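Lectin (Trichosanthes anguina, PDB 4HR6) binds galactosides through ricin-type beta-trefoil lectin domains and is a nontoxic, three-chain homologue of type II ribosome-inactivating proteins. Local coordinates at residues N214-F219 / S226-Q231; G93-P98 / L103-N108; T53-G58 / Y75-L80; I34-P37 / N43-W46. All blocks are in the same frame, centred on the assembly; numbering follows the deposited sequence.

Contact 1: residues N214-F219 / S226-Q231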
# COMPACT_ATOMS: atom_id res chain seq x y z
N ASN C 214 12.71 -13.89 -13.23
CA ASN C 214 11.29 -14.04 -13.53
C ASN C 214 10.53 -14.56 -12.32
O ASN C 214 9.44 -15.09 -12.46
CB ASN C 214 11.11 -14.93 -14.75
CG ASN C 214 12.04 -16.12 -14.74
OD1 ASN C 214 12.09 -16.88 -13.76
ND2 ASN C 214 12.80 -16.29 -15.83
N GLN C 215 11.11 -14.37 -11.13
CA GLN C 215 10.44 -14.66 -9.86
C GLN C 215 10.38 -13.41 -8.96
O GLN C 215 10.18 -13.51 -7.75
CB GLN C 215 11.17 -15.81 -9.14
CG GLN C 215 11.28 -17.08 -9.97
CD GLN C 215 11.89 -18.23 -9.20
OE1 GLN C 215 12.89 -18.07 -8.51
NE2 GLN C 215 11.30 -19.41 -9.32
N ARG C 216 10.58 -12.23 -9.56
CA ARG C 216 10.70 -10.98 -8.80
C ARG C 216 9.63 -9.99 -9.21
O ARG C 216 9.58 -9.57 -10.36
CB ARG C 216 12.08 -10.33 -8.98
CG ARG C 216 12.32 -9.14 -8.04
CD ARG C 216 13.77 -8.66 -8.03
NE ARG C 216 13.88 -7.24 -7.67
CZ ARG C 216 14.94 -6.46 -7.91
NH1 ARG C 216 16.03 -6.93 -8.52
NH2 ARG C 216 14.91 -5.19 -7.55
N TRP C 217 8.83 -9.59 -8.23
CA TRP C 217 7.61 -8.80 -8.45
C TRP C 217 7.57 -7.57 -7.56
O TRP C 217 8.03 -7.62 -6.43
CB TRP C 217 6.40 -9.67 -8.14
CG TRP C 217 6.43 -10.93 -8.89
CD1 TRP C 217 6.80 -12.18 -8.43
CD2 TRP C 217 6.13 -11.09 -10.27
NE1 TRP C 217 6.71 -13.09 -9.44
CE2 TRP C 217 6.31 -12.45 -10.58
CE3 TRP C 217 5.71 -10.21 -11.28
CZ2 TRP C 217 6.08 -12.95 -11.86
CZ3 TRP C 217 5.50 -10.71 -12.54
CH2 TRP C 217 5.68 -12.06 -12.82
N VAL C 218 7.00 -6.48 -8.06
CA VAL C 218 6.75 -5.30 -7.23
C VAL C 218 5.28 -4.85 -7.32
O VAL C 218 4.71 -4.67 -8.42
CB VAL C 218 7.72 -4.14 -7.56
CG1 VAL C 218 7.66 -3.75 -9.03
CG2 VAL C 218 7.46 -2.94 -6.67
N PHE C 219 4.67 -4.67 -6.15
CA PHE C 219 3.32 -4.11 -6.03
C PHE C 219 3.39 -2.60 -6.07
O PHE C 219 3.92 -1.98 -5.15
CB PHE C 219 2.66 -4.55 -4.72
CG PHE C 219 2.24 -5.98 -4.69
CD1 PHE C 219 3.18 -7.00 -4.63
CD2 PHE C 219 0.90 -6.32 -4.70
CE1 PHE C 219 2.79 -8.33 -4.59
CE2 PHE C 219 0.50 -7.65 -4.66
CZ PHE C 219 1.45 -8.65 -4.60
N SER C 226 3.96 -5.95 -10.91
CA SER C 226 4.85 -5.71 -12.04
C SER C 226 6.26 -6.29 -11.87
O SER C 226 6.66 -6.67 -10.78
CB SER C 226 4.97 -4.22 -12.28
OG SER C 226 3.76 -3.69 -12.78
N THR C 227 6.99 -6.34 -12.98
CA THR C 227 8.42 -6.64 -12.95
C THR C 227 9.15 -5.33 -12.66
O THR C 227 8.71 -4.27 -13.10
CB THR C 227 8.90 -7.23 -14.30
OG1 THR C 227 8.60 -6.31 -15.36
CG2 THR C 227 8.22 -8.55 -14.57
N PRO C 228 10.26 -5.39 -11.91
CA PRO C 228 11.03 -4.15 -11.68
C PRO C 228 11.75 -3.70 -12.94
O PRO C 228 12.10 -4.53 -13.78
CB PRO C 228 12.02 -4.55 -10.58
CG PRO C 228 12.19 -6.02 -10.73
CD PRO C 228 10.89 -6.56 -11.28
N GLY C 229 11.95 -2.39 -13.09
CA GLY C 229 12.70 -1.85 -14.23
C GLY C 229 11.92 -0.87 -15.09
O GLY C 229 10.79 -0.48 -14.76
N ASN C 230 12.53 -0.47 -16.21
CA ASN C 230 11.90 0.46 -17.15
C ASN C 230 11.00 -0.29 -18.14
O ASN C 230 9.84 0.08 -18.33
CB ASN C 230 12.96 1.28 -17.90
N GLN C 231 11.54 -1.34 -18.76
CA GLN C 231 10.78 -2.19 -19.69
C GLN C 231 9.83 -3.09 -18.89
O GLN C 231 10.02 -4.30 -18.83
CB GLN C 231 11.73 -3.02 -20.56
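Trp217 and Arg216 meet Thr227 and Pro228 beside a short antiparallel pairing that carries the Gln-x-Trp motif of a beta-trefoil lectin domain, with Gln215 as its first member. The pairing itself is brief. Val218 N donates to Ser226 O at 2.7 Å, and Ser226 N returns a bond to Val218 O at 2.9 Å, making one hydrogen-bonded pair before the second segment turns off into a loop.

The side chains then divide the work. The indole of Trp217 leaves the backbone on the side of its own N (chi1 -54°), and its six-membered ring comes back obliquely to the partner: CZ3 reaches Thr227 CG2 at 4.0 Å, while CE3 lies 3.7 Å from Ser226 O. Its NE1 is bonded to Val191 O, which fixes the rotation of the ring. Val218 holds CG1 between its backbone N and carbonyl carbon (chi1 57°), bringing that methyl to 3.5 Å from Ser226 O.

Arg216 runs outward nearly fully extended, passing Pro228 at a slant. The tip of the proline ring covers one face of the guanidinium, off-centre, whereas in the other lectin domain NH1 bonds Ser124 O and NH2 bonds Gly92 O and Thr94 OG1. The backbone joins in, with Arg216 O 3.4 Å from Pro228 CD. Of the Arg216 side chain, NE comes nearest, 3.7 Å from Pro228 CG.

Contact 2: residues G93-P98 / L103-N108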
# COMPACT_ATOMS: atom_id res chain seq x y z
N GLY C 93 13.21 -2.21 -5.22
CA GLY C 93 14.09 -3.00 -4.34
C GLY C 93 15.54 -3.14 -4.78
O GLY C 93 16.30 -3.96 -4.22
N THR C 94 15.95 -2.36 -5.78
CA THR C 94 17.33 -2.34 -6.23
C THR C 94 18.15 -1.35 -5.39
O THR C 94 17.79 -0.18 -5.27
CB THR C 94 17.45 -1.92 -7.70
OG1 THR C 94 16.65 -2.77 -8.52
CG2 THR C 94 18.92 -1.98 -8.15
N ILE C 95 19.25 -1.84 -4.82
CA ILE C 95 20.24 -1.02 -4.16
C ILE C 95 21.46 -0.96 -5.06
O ILE C 95 22.03 -1.99 -5.39
CB ILE C 95 20.63 -1.65 -2.80
CG1 ILE C 95 19.42 -1.60 -1.87
CG2 ILE C 95 21.84 -0.94 -2.20
CD1 ILE C 95 19.66 -2.15 -0.49
N MET C 96 21.86 0.25 -5.43
CA MET C 96 22.98 0.42 -6.35
C MET C 96 23.77 1.71 -6.04
O MET C 96 23.33 2.54 -5.26
CB MET C 96 22.47 0.44 -7.79
CG MET C 96 21.47 1.54 -8.10
SD MET C 96 22.17 2.94 -9.00
CE MET C 96 21.46 2.65 -10.63
N ASN C 97 24.94 1.83 -6.67
CA ASN C 97 25.78 3.03 -6.59
C ASN C 97 25.64 3.85 -7.87
O ASN C 97 26.10 3.42 -8.92
CB ASN C 97 27.24 2.64 -6.39
CG ASN C 97 28.17 3.85 -6.25
OD1 ASN C 97 28.18 4.77 -7.10
ND2 ASN C 97 28.98 3.84 -5.20
N PRO C 98 25.02 5.04 -7.80
CA PRO C 98 24.74 5.87 -8.99
C PRO C 98 25.89 6.02 -10.00
O PRO C 98 25.64 6.20 -11.19
CB PRO C 98 24.40 7.23 -8.39
CG PRO C 98 23.92 6.95 -7.01
CD PRO C 98 24.59 5.70 -6.55
N LEU C 103 25.74 -1.93 -12.30
CA LEU C 103 25.89 -2.89 -11.22
C LEU C 103 24.80 -2.74 -10.16
O LEU C 103 24.07 -1.74 -10.13
CB LEU C 103 27.28 -2.76 -10.60
CG LEU C 103 28.43 -3.14 -11.55
CD1 LEU C 103 29.76 -2.54 -11.10
CD2 LEU C 103 28.53 -4.65 -11.69
N ALA C 104 24.69 -3.75 -9.28
CA ALA C 104 23.64 -3.78 -8.27
C ALA C 104 23.98 -4.78 -7.18
O ALA C 104 24.58 -5.82 -7.45
CB ALA C 104 22.31 -4.14 -8.90
N LEU C 105 23.59 -4.48 -5.95
CA LEU C 105 23.91 -5.33 -4.82
C LEU C 105 23.26 -6.70 -5.02
O LEU C 105 22.06 -6.79 -5.31
CB LEU C 105 23.46 -4.69 -3.51
CG LEU C 105 23.80 -5.43 -2.21
CD1 LEU C 105 25.30 -5.42 -1.97
CD2 LEU C 105 23.07 -4.80 -1.02
N THR C 106 24.06 -7.76 -4.86
CA THR C 106 23.63 -9.12 -5.18
C THR C 106 24.07 -10.12 -4.13
O THR C 106 25.06 -9.91 -3.43
CB THR C 106 24.22 -9.57 -6.52
OG1 THR C 106 24.04 -8.53 -7.49
CG2 THR C 106 23.55 -10.86 -7.01
N SER C 107 23.30 -11.20 -4.00
CA SER C 107 23.67 -12.32 -3.17
C SER C 107 23.52 -13.59 -4.01
O SER C 107 22.43 -14.16 -4.10
CB SER C 107 22.81 -12.39 -1.92
OG SER C 107 23.22 -13.47 -1.11
N ASN C 108 24.63 -14.01 -4.62
CA ASN C 108 24.66 -15.10 -5.61
C ASN C 108 24.19 -16.46 -5.10
O ASN C 108 23.73 -17.28 -5.89
CB ASN C 108 26.07 -15.24 -6.19
CG ASN C 108 26.42 -14.13 -7.18
OD1 ASN C 108 25.56 -13.66 -7.92
ND2 ASN C 108 27.69 -13.74 -7.20
O HOH W 1 20.13 -4.59 -5.67
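Ile95 and Leu105 meet where two strands of a beta-trefoil lectin domain, 95-96 and 103-106, run antiparallel past each other, each paired with a different strand (88-89 and 117-120) and joined here by one direct bond and a water. Leu105 N points almost straight at Ile95 O, with a 3.0 Å bond and an N-H...O angle of 177°. In place of a return bond stands water 1, which accepts from Ile95 N at 3.0 Å and is hydrogen-bonded to Leu105 O at 2.9 Å. The water bridges the two backbones where no direct return bond forms, and Leu105 O also takes a bond from Trp129 NE1.

Around this bridge the side chains meet mainly by their bases. The CB atoms of Ile95 and Leu105 approach to 4.2 Å, and Leu105 CB lies 3.6 Å from Ile95 O, while the Ile95 side chain goes on to pack against Trp129. On the neighbouring position the methyl of Thr94, CG2, meets Ala104 CB at 4.1 Å; the same threonine turns its OG1 to Arg216 NH2. Met96 offers even less of itself: CB sits 3.6 Å from Leu103 O, but the chain bends at both following torsions and carries SD and CE away from the partner strand.

Further along strand 103-106, Thr106 folds its hydroxyl back along its own backbone and also receives a bond from Gln127 NE2. That hydroxyl donates to Ala104 O at 2.8 Å, with OG1 standing above the carbonyl plane, 39° out of it.

Contact 3: residues T53-G58 / Y75-L80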
# COMPACT_ATOMS: atom_id res chain seq x y z
N THR C 53 25.17 8.01 2.04
CA THR C 53 25.99 6.95 2.59
C THR C 53 25.13 6.06 3.48
O THR C 53 24.15 6.52 4.07
CB THR C 53 27.20 7.47 3.40
OG1 THR C 53 26.77 8.31 4.47
CG2 THR C 53 28.17 8.23 2.50
N VAL C 54 25.53 4.80 3.56
CA VAL C 54 24.86 3.80 4.35
C VAL C 54 25.91 3.21 5.29
O VAL C 54 26.97 2.77 4.82
CB VAL C 54 24.30 2.70 3.41
CG1 VAL C 54 23.51 1.67 4.20
CG2 VAL C 54 23.44 3.33 2.32
N ARG C 55 25.62 3.18 6.59
CA ARG C 55 26.64 2.90 7.60
C ARG C 55 26.24 1.86 8.60
O ARG C 55 25.13 1.88 9.11
CB ARG C 55 26.99 4.18 8.39
CG ARG C 55 27.23 5.40 7.50
CD ARG C 55 28.12 6.46 8.14
NE ARG C 55 28.33 7.58 7.23
CZ ARG C 55 28.94 8.73 7.54
NH1 ARG C 55 29.45 8.94 8.74
NH2 ARG C 55 29.05 9.67 6.61
N SER C 56 27.17 0.94 8.89
CA SER C 56 27.05 0.06 10.04
C SER C 56 28.33 0.16 10.86
O SER C 56 29.41 0.43 10.32
CB SER C 56 26.83 -1.38 9.62
OG SER C 56 26.40 -2.14 10.74
N LEU C 57 28.18 -0.02 12.18
CA LEU C 57 29.29 0.04 13.14
C LEU C 57 30.16 1.30 13.05
O LEU C 57 31.29 1.29 13.53
CB LEU C 57 30.18 -1.21 13.00
CG LEU C 57 29.44 -2.54 13.09
CD1 LEU C 57 30.38 -3.69 12.75
CD2 LEU C 57 28.81 -2.73 14.46
N GLY C 58 29.64 2.37 12.46
CA GLY C 58 30.39 3.61 12.33
C GLY C 58 31.09 3.76 11.00
O GLY C 58 31.51 4.86 10.64
N TYR C 75 34.27 0.49 4.85
CA TYR C 75 35.58 1.10 5.07
C TYR C 75 35.44 2.28 6.03
O TYR C 75 34.38 2.49 6.62
CB TYR C 75 36.18 1.56 3.74
N ASP C 76 36.52 3.03 6.21
CA ASP C 76 36.46 4.32 6.90
C ASP C 76 35.89 5.30 5.89
O ASP C 76 36.29 5.28 4.72
CB ASP C 76 37.86 4.74 7.37
CG ASP C 76 37.86 6.05 8.14
OD1 ASP C 76 37.88 5.99 9.38
OD2 ASP C 76 37.83 7.13 7.51
N CYS C 77 34.97 6.15 6.34
CA CYS C 77 34.24 7.03 5.41
C CYS C 77 35.11 8.16 4.83
O CYS C 77 34.85 8.62 3.72
CB CYS C 77 32.98 7.60 6.08
SG CYS C 77 31.69 6.37 6.47
N SER C 78 36.12 8.59 5.58
CA SER C 78 37.03 9.64 5.11
C SER C 78 38.25 9.09 4.35
O SER C 78 38.87 9.82 3.57
CB SER C 78 37.50 10.50 6.28
OG SER C 78 37.97 9.70 7.35
N LYS C 79 38.58 7.81 4.55
CA LYS C 79 39.79 7.20 3.98
C LYS C 79 39.69 6.85 2.48
O LYS C 79 40.72 6.73 1.83
CB LYS C 79 40.18 5.95 4.77
N LEU C 80 38.48 6.70 1.94
CA LEU C 80 38.30 6.40 0.50
C LEU C 80 37.36 7.39 -0.21
O LEU C 80 36.66 8.17 0.44
CB LEU C 80 37.82 4.96 0.28
CG LEU C 80 36.81 4.36 1.25
CD1 LEU C 80 35.57 5.23 1.37
CD2 LEU C 80 36.45 2.94 0.81
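One face of the Arg55 guanidinium is covered by Cys77 SG, which sits 3.6 Å above the plane and off-centre toward the rim; at the edge, in the plane, lies Thr53 CB. The sulfur is nearest to NE, at 3.7 Å, with Arg55 CZ only slightly farther away and Arg55 CD also alongside. Thr53 steadies the flat group from its edge: Arg55 NE donates to Thr53 OG1 over 3.3 Å, in the guanidinium plane to within 15°. At the far end NH2 forms a salt bridge with Asp51, whose OD2 also bonds Thr53 OG1, so the same acidic side chain orients both the cation and its neighbour.

The arginine rises from strand 54-56 of a beta-trefoil lectin domain. Its first torsion lays CG beside the backbone N (chi1 -47°), and the extended chain beyond it carries the head group to the loop that follows strand 73-75. There Cys77 directs its sulfur toward the strand and is joined to Cys60 of strand 59-62 by a disulfide, while the Arg55 side chain also packs on Cys60.

The loop is shaped by Asp76, whose OD2 accepts from Ser78 N at 3.0 Å in an Asx turn and from Ser78 OG at 2.6 Å, nearly along the C-O axis. Cys77 is held within that turn.

No hydrogen bond crosses between the segments. A polarisable disulfide sulfur lies over a delocalised cation instead, so the attraction is probably one of dispersion and induction, and the disulfide ties the loop covalently to strand 59-62.

Contact 4: residues I34-P37 / N43-W46. With AMG (methyl alpha-D-galactopyranoside), chain D.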
# COMPACT_ATOMS: atom_id res chain seq x y z
N ILE C 34 27.77 -10.29 4.69
CA ILE C 34 27.09 -11.53 4.33
C ILE C 34 25.56 -11.41 4.46
O ILE C 34 25.05 -10.44 5.03
CB ILE C 34 27.54 -12.68 5.25
CG1 ILE C 34 27.34 -12.33 6.73
CG2 ILE C 34 29.01 -13.01 4.99
CD1 ILE C 34 27.39 -13.51 7.67
N LEU C 35 24.84 -12.40 3.93
CA LEU C 35 23.48 -12.68 4.35
C LEU C 35 23.55 -13.51 5.62
O LEU C 35 24.36 -14.41 5.71
CB LEU C 35 22.72 -13.51 3.32
CG LEU C 35 22.34 -12.90 1.98
CD1 LEU C 35 21.45 -13.90 1.25
CD2 LEU C 35 21.64 -11.55 2.14
N TYR C 36 22.67 -13.23 6.58
CA TYR C 36 22.63 -13.98 7.83
C TYR C 36 21.23 -13.88 8.45
O TYR C 36 20.56 -12.88 8.26
CB TYR C 36 23.70 -13.42 8.80
CG TYR C 36 24.10 -14.38 9.90
CD1 TYR C 36 25.11 -15.33 9.69
CD2 TYR C 36 23.49 -14.34 11.14
CE1 TYR C 36 25.48 -16.22 10.69
CE2 TYR C 36 23.85 -15.22 12.15
CZ TYR C 36 24.85 -16.16 11.92
OH TYR C 36 25.21 -17.03 12.92
N PRO C 37 20.78 -14.91 9.18
CA PRO C 37 19.51 -14.81 9.88
C PRO C 37 19.31 -13.45 10.56
O PRO C 37 20.22 -12.96 11.23
CB PRO C 37 19.61 -15.92 10.93
CG PRO C 37 20.50 -16.95 10.31
CD PRO C 37 21.32 -16.28 9.23
N ASN C 43 25.46 -5.31 14.34
CA ASN C 43 26.11 -5.47 13.03
C ASN C 43 25.10 -5.72 11.89
O ASN C 43 25.50 -5.87 10.72
CB ASN C 43 27.19 -6.57 13.05
CG ASN C 43 26.67 -7.92 13.53
OD1 ASN C 43 26.09 -8.02 14.62
ND2 ASN C 43 26.88 -8.96 12.74
N GLN C 44 23.81 -5.77 12.23
CA GLN C 44 22.73 -5.79 11.22
C GLN C 44 21.96 -4.48 11.12
O GLN C 44 21.08 -4.35 10.26
CB GLN C 44 21.77 -6.95 11.49
CG GLN C 44 22.34 -8.28 11.05
CD GLN C 44 21.41 -9.45 11.30
OE1 GLN C 44 20.25 -9.27 11.69
NE2 GLN C 44 21.91 -10.66 11.07
N LYS C 45 22.28 -3.51 11.98
CA LYS C 45 21.68 -2.19 11.92
C LYS C 45 22.42 -1.39 10.87
O LYS C 45 23.64 -1.37 10.85
CB LYS C 45 21.80 -1.45 13.26
CG LYS C 45 21.32 -2.21 14.48
CD LYS C 45 19.82 -2.35 14.55
CE LYS C 45 19.40 -2.87 15.92
NZ LYS C 45 18.28 -3.84 15.84
N TRP C 46 21.66 -0.73 10.01
CA TRP C 46 22.23 0.13 8.99
C TRP C 46 21.61 1.51 9.10
O TRP C 46 20.39 1.66 9.25
CB TRP C 46 22.01 -0.47 7.60
CG TRP C 46 22.81 -1.71 7.39
CD1 TRP C 46 22.43 -2.98 7.66
CD2 TRP C 46 24.16 -1.79 6.91
NE1 TRP C 46 23.44 -3.86 7.36
CE2 TRP C 46 24.52 -3.15 6.90
CE3 TRP C 46 25.10 -0.84 6.49
CZ2 TRP C 46 25.79 -3.60 6.48
CZ3 TRP C 46 26.36 -1.28 6.06
CH2 TRP C 46 26.69 -2.65 6.06
C1 AMG D . 28.23 -13.88 14.76
C2 AMG D . 27.35 -12.64 14.65
C3 AMG D . 26.43 -12.70 13.42
C4 AMG D . 27.18 -13.08 12.15
C5 AMG D . 28.15 -14.26 12.37
C6 AMG D . 29.06 -14.47 11.15
C7 AMG D . 27.83 -15.74 16.22
O1 AMG D . 27.43 -15.04 15.04
O2 AMG D . 26.55 -12.52 15.83
O3 AMG D . 25.78 -11.43 13.23
O4 AMG D . 27.89 -11.94 11.65
O5 AMG D . 28.96 -14.06 13.53
O6 AMG D . 29.29 -15.86 10.94
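A galactose-binding site of the lectin is built partly from strand 33-36 and the loop that follows it, and methyl alpha-D-galactopyranoside occupies it. Tyr36 provides the aromatic platform. The sugar lies over one ring face with C4 above the centre, 3.7 Å from the plane, while C3 and C5 spread to either side: C5 is 3.7 Å from Tyr36 CE1 and C3 is 3.8 Å from Tyr36 CE2. This is the CH-pi arrangement by which lectins recognise the apolar face of galactose. The opposite face of the ring is backed near its rim by Pro37 CD. With CG anti to the backbone N (chi1 -159°), the ring projects from the strand between Pro37 and the sugar.

Asn43 approaches the sugar from the side. Its ND2 donates to AMG O3 at 2.7 Å and nearly straight, 168° at the hydrogen; Asp21, Gly24 and Gln41 add further hydrogen bonds to the ligand.

Next along the chain comes Gln44, first residue of a Gln-x-Trp motif that ends with Trp46, a signature of the ricin-type beta-trefoil. Its extended side chain crosses that of Tyr36 at about a right angle and brings NE2 to the edge of the ring, 4.0 Å from Tyr36 CD2. That nitrogen is gripped twice, by Pro37 O and by Asp21 OD1, and OE1 accepts from Gly39 N. Gln44 therefore sits in a second shell, holding both the platform strand and the sugar-binding aspartate. The bond from Gln44 NE2 to Pro37 O spans 2.9 Å; the donor stands above the carbonyl plane, yet Pro37 O lies in the amide plane.

Contact 2 is the buried one, contacts 1 and 4 are partly buried, and contact 3 lies at the surface, its centre about 25 Å from the chain centre. Their chemistry follows: an antiparallel backbone pair with proline over a guanidinium in contact 1, backbone bonding with a water in contact 2, sulfur over a cation in contact 3, sugar recognition in contact 4. Contacts 1 and 4 each carry a Gln-x-Trp motif, one in each lectin domain. Arg216 of contact 1 crosses between the domains to reach contact 2. Leu35 of contact 4 lies beside Ser107 of contact 2, and Trp46 packs on Val54 and Ser56 of contact 3, with Ser56 OG probably bonded to Lys45 O.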